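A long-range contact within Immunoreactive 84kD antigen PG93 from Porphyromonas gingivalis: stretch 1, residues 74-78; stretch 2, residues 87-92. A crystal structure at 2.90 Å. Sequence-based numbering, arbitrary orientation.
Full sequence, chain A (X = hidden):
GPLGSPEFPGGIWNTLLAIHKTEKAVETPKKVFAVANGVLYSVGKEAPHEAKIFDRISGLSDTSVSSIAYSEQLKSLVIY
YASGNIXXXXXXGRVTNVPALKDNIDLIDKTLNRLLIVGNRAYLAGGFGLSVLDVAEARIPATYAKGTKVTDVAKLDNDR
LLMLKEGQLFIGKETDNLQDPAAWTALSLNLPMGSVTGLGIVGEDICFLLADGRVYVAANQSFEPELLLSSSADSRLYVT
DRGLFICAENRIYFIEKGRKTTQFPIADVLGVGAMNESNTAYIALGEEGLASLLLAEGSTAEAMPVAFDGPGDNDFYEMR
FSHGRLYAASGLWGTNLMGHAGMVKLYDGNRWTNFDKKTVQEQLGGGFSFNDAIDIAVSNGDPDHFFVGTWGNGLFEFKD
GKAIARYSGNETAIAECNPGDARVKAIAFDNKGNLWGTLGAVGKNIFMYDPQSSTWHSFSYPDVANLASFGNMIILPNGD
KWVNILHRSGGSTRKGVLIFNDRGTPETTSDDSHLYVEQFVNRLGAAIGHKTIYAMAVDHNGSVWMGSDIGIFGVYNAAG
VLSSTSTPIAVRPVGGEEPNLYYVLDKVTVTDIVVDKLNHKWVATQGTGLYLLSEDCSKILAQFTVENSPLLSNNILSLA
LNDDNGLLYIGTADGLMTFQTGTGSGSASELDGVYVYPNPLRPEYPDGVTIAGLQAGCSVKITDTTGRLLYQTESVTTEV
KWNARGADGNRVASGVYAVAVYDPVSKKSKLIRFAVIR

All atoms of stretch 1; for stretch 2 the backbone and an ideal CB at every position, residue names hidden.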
ATOM      1  N   LEU A  74      -5.861  17.660  27.217  1.00 58.48           N
ATOM      2  CA  LEU A  74      -4.583  18.031  26.590  1.00 58.53           C
ATOM      3  C   LEU A  74      -4.687  18.529  25.132  1.00 63.65           C
ATOM      4  O   LEU A  74      -3.650  18.814  24.524  1.00 63.50           O
ATOM      5  CB  LEU A  74      -3.605  16.850  26.645  1.00 55.48           C
ATOM      6  CG  LEU A  74      -3.223  16.368  28.034  1.00 58.13           C
ATOM      7  CD1 LEU A  74      -2.818  14.948  27.991  1.00 55.75           C
ATOM      8  CD2 LEU A  74      -2.119  17.209  28.641  1.00 59.77           C
ATOM      9  N   LYS A  75      -5.926  18.651  24.576  1.00 60.24           N
ATOM     10  CA  LYS A  75      -6.188  19.056  23.185  1.00 61.00           C
ATOM     11  C   LYS A  75      -5.255  18.259  22.233  1.00 63.47           C
ATOM     12  O   LYS A  75      -4.751  18.797  21.250  1.00 65.36           O
ATOM     13  CB  LYS A  75      -6.063  20.581  23.009  1.00 65.79           C
ATOM     14  CG  LYS A  75      -7.171  21.351  23.715  1.00 71.83           C
ATOM     15  CD  LYS A  75      -6.914  22.847  23.729  1.00 82.03           C
ATOM     16  CE  LYS A  75      -7.603  23.540  24.882  1.00 95.16           C
ATOM     17  NZ  LYS A  75      -7.042  24.898  25.139  1.00107.02           N
ATOM     18  N   SER A  76      -5.023  16.962  22.564  1.00 56.47           N
ATOM     19  CA  SER A  76      -4.157  16.059  21.811  1.00 55.10           C
ATOM     20  C   SER A  76      -4.854  14.761  21.463  1.00 57.51           C
ATOM     21  O   SER A  76      -5.708  14.287  22.215  1.00 55.13           O
ATOM     22  CB  SER A  76      -2.883  15.753  22.587  1.00 56.62           C
ATOM     23  OG  SER A  76      -2.180  16.941  22.903  1.00 68.57           O
ATOM     24  N   LEU A  77      -4.457  14.176  20.321  1.00 54.52           N
ATOM     25  CA  LEU A  77      -4.993  12.920  19.803  1.00 52.28           C
ATOM     26  C   LEU A  77      -3.918  11.812  19.854  1.00 54.50           C
ATOM     27  O   LEU A  77      -2.817  11.964  19.302  1.00 56.36           O
ATOM     28  CB  LEU A  77      -5.519  13.119  18.352  1.00 54.25           C
ATOM     29  CG  LEU A  77      -6.073  11.880  17.643  1.00 57.02           C
ATOM     30  CD1 LEU A  77      -7.542  11.691  17.932  1.00 56.86           C
ATOM     31  CD2 LEU A  77      -5.848  11.948  16.165  1.00 59.26           C
ATOM     32  N   VAL A  78      -4.263  10.695  20.508  1.00 45.75           N
ATOM     33  CA  VAL A  78      -3.421   9.505  20.604  1.00 42.06           C
ATOM     34  C   VAL A  78      -3.701   8.610  19.384  1.00 47.24           C
ATOM     35  O   VAL A  78      -4.847   8.226  19.175  1.00 47.35           O
ATOM     36  CB  VAL A  78      -3.674   8.766  21.933  1.00 41.22           C
ATOM     37  CG1 VAL A  78      -3.083   7.356  21.908  1.00 39.16           C
ATOM     38  CG2 VAL A  78      -3.138   9.577  23.113  1.00 40.07           C
ATOM     39  N   UNK A  87       1.710   7.516  18.406  1.00 44.32           N
ATOM     40  CA  UNK A  87       1.992   8.899  18.063  1.00 45.72           C
ATOM     41  C   UNK A  87       1.054   9.783  18.866  1.00 48.22           C
ATOM     42  O   UNK A  87      -0.073   9.364  19.153  1.00 46.17           O
ATOM     43  CB  UNK A  87       1.838   9.146  16.561  1.00 45.72           C
ATOM     44  N   UNK A  88       1.521  10.985  19.262  1.00 45.22           N
ATOM     45  CA  UNK A  88       0.688  11.965  19.955  1.00 44.25           C
ATOM     46  C   UNK A  88       0.680  13.184  19.088  1.00 52.62           C
ATOM     47  O   UNK A  88       1.737  13.747  18.801  1.00 55.32           O
ATOM     48  CB  UNK A  88       1.192  12.278  21.365  1.00 44.25           C
ATOM     49  N   UNK A  89      -0.504  13.541  18.606  1.00 51.22           N
ATOM     50  CA  UNK A  89      -0.755  14.687  17.738  1.00 54.76           C
ATOM     51  C   UNK A  89      -1.245  15.832  18.616  1.00 60.85           C
ATOM     52  O   UNK A  89      -2.392  15.805  19.074  1.00 58.95           O
ATOM     53  CB  UNK A  89      -1.769  14.352  16.642  1.00 54.76           C
ATOM     54  N   UNK A  90      -0.364  16.809  18.902  1.00 61.34           N
ATOM     55  CA  UNK A  90      -0.726  17.937  19.755  1.00 63.50           C
ATOM     56  C   UNK A  90      -1.623  18.930  18.972  1.00 72.75           C
ATOM     57  O   UNK A  90      -1.833  18.762  17.765  1.00 74.10           O
ATOM     58  CB  UNK A  90       0.533  18.636  20.271  1.00 63.50           C
ATOM     59  N   UNK A  91      -2.171  19.933  19.674  1.00 71.64           N
ATOM     60  CA  UNK A  91      -3.078  20.950  19.128  1.00 75.83           C
ATOM     61  C   UNK A  91      -2.502  21.661  17.865  1.00 84.69           C
ATOM     62  O   UNK A  91      -3.222  21.850  16.880  1.00 86.41           O
ATOM     63  CB  UNK A  91      -3.380  21.988  20.211  1.00 75.83           C
ATOM     64  N   UNK A  92      -1.199  22.004  17.897  1.00 82.73           N
ATOM     65  CA  UNK A  92      -0.486  22.684  16.808  1.00 86.54           C
ATOM     66  C   UNK A  92      -0.234  21.757  15.588  1.00 89.34           C
ATOM     67  O   UNK A  92       0.158  22.252  14.516  1.00 93.19           O
ATOM     68  CB  UNK A  92       0.847  23.222  17.331  1.00 86.54           C
TER

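The frame is set by backbone: two antiparallel strands, with Leu 77 facing position 89 in a hydrogen-bonded pair and Val 78 facing position 88 in a non-hydrogen-bonded one.

Position 87 has extended backbone angles, and its ideal CB finds nothing of stretch 1 within 5.5 Å. Stretch 1 sets little preference here, so polar or apolar residues could serve. The deposited residue is Asp 87; its end leads away, and both carboxylate oxygens are hydrogen-bonded elsewhere in the structure.

At position 88 the CA-to-CB bond points to the face that carries Val 78, and the ideal CB lies 5.4 Å from Val 78 CG2 and 5.5 Å from Ser 76 CB. A gap of that size asks for a side chain with some reach, and phi/psi of -120/117 suits a beta-branched one; valine, isoleucine or leucine are all plausible. It is Ile 88, with chi1 m. Its two branches divide the work: CG2 comes to 3.9 Å from Ser 76 CB, while CG1 sits 4.5 Å from Val 78 CG2.

Position 89 shares the other face with Leu 77. Its backbone makes both hydrogen bonds of the pair, Leu 77 N to the position's O and its N to Leu 77 O, each 2.9 Å and nearly straight. The ideal CB is 3.7 Å from Leu 77 O, and the neighbouring side chain is leucine, so an apolar residue fits: leucine, isoleucine, valine or perhaps phenylalanine. Leu 89 is found, its CB 4.2 Å from Leu 77 CB.

At position 90 the strand has ended and the CA-to-CB bond points away overall, although the ideal CB is 4.1 Å from Ser 76 OG. That hydroxyl is already engaged as a donor to Leu 74 O, 2.9 Å from OG, so no donor is waiting; a small or polar residue would suit. Asp 90 spends both carboxylate oxygens on hydrogen bonds outside the two stretches and leaves its CB 4.0 Å from Ser 76 OG.

Position 91 points sideways, its ideal CB 3.6 Å from Lys 75 O, with the long lysine chain reaching past it. An acid would complement that charge, and a glutamine would also suit. Glu 91 lies along the chain, OE2 3.5 Å from Lys 75 CD, but OE2 to Lys 75 NZ is 4.4 Å, favourable electrostatics short of a salt bridge.

Position 92 meets nothing of stretch 1 and tolerates much; it is Ala 92.

Stretch 2 (87-92) DILDEA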
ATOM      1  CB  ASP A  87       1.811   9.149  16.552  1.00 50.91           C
ATOM      2  CG  ASP A  87       3.051   8.990  15.687  1.00 64.23           C
ATOM      3  OD1 ASP A  87       4.157   8.790  16.253  1.00 65.67           O
ATOM      4  OD2 ASP A  87       2.929   9.124  14.451  1.00 67.84           O
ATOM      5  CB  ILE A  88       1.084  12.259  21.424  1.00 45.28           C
ATOM      6  CG1 ILE A  88       1.010  10.964  22.266  1.00 44.95           C
ATOM      7  CG2 ILE A  88       0.135  13.304  22.012  1.00 42.97           C
ATOM      8  CD1 ILE A  88       1.818  10.943  23.531  1.00 61.21           C
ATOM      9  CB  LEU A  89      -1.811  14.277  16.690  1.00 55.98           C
ATOM     10  CG  LEU A  89      -1.813  14.977  15.338  1.00 64.03           C
ATOM     11  CD1 LEU A  89      -2.469  14.098  14.295  1.00 63.96           C
ATOM     12  CD2 LEU A  89      -2.588  16.283  15.400  1.00 69.95           C
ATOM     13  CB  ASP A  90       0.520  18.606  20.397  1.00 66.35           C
ATOM     14  CG  ASP A  90       1.374  19.570  19.576  1.00 84.73           C
ATOM     15  OD1 ASP A  90       0.917  20.015  18.501  1.00 89.94           O
ATOM     16  OD2 ASP A  90       2.467  19.950  20.058  1.00 90.15           O
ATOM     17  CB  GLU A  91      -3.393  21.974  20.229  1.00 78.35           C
ATOM     18  CG  GLU A  91      -4.685  22.749  20.038  1.00 89.72           C
ATOM     19  CD  GLU A  91      -4.889  23.892  21.018  1.00114.37           C
ATOM     20  OE1 GLU A  91      -4.056  24.051  21.946  1.00101.53           O
ATOM     21  OE2 GLU A  91      -5.895  24.623  20.863  1.00109.36           O
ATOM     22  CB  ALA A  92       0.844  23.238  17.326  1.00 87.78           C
TER
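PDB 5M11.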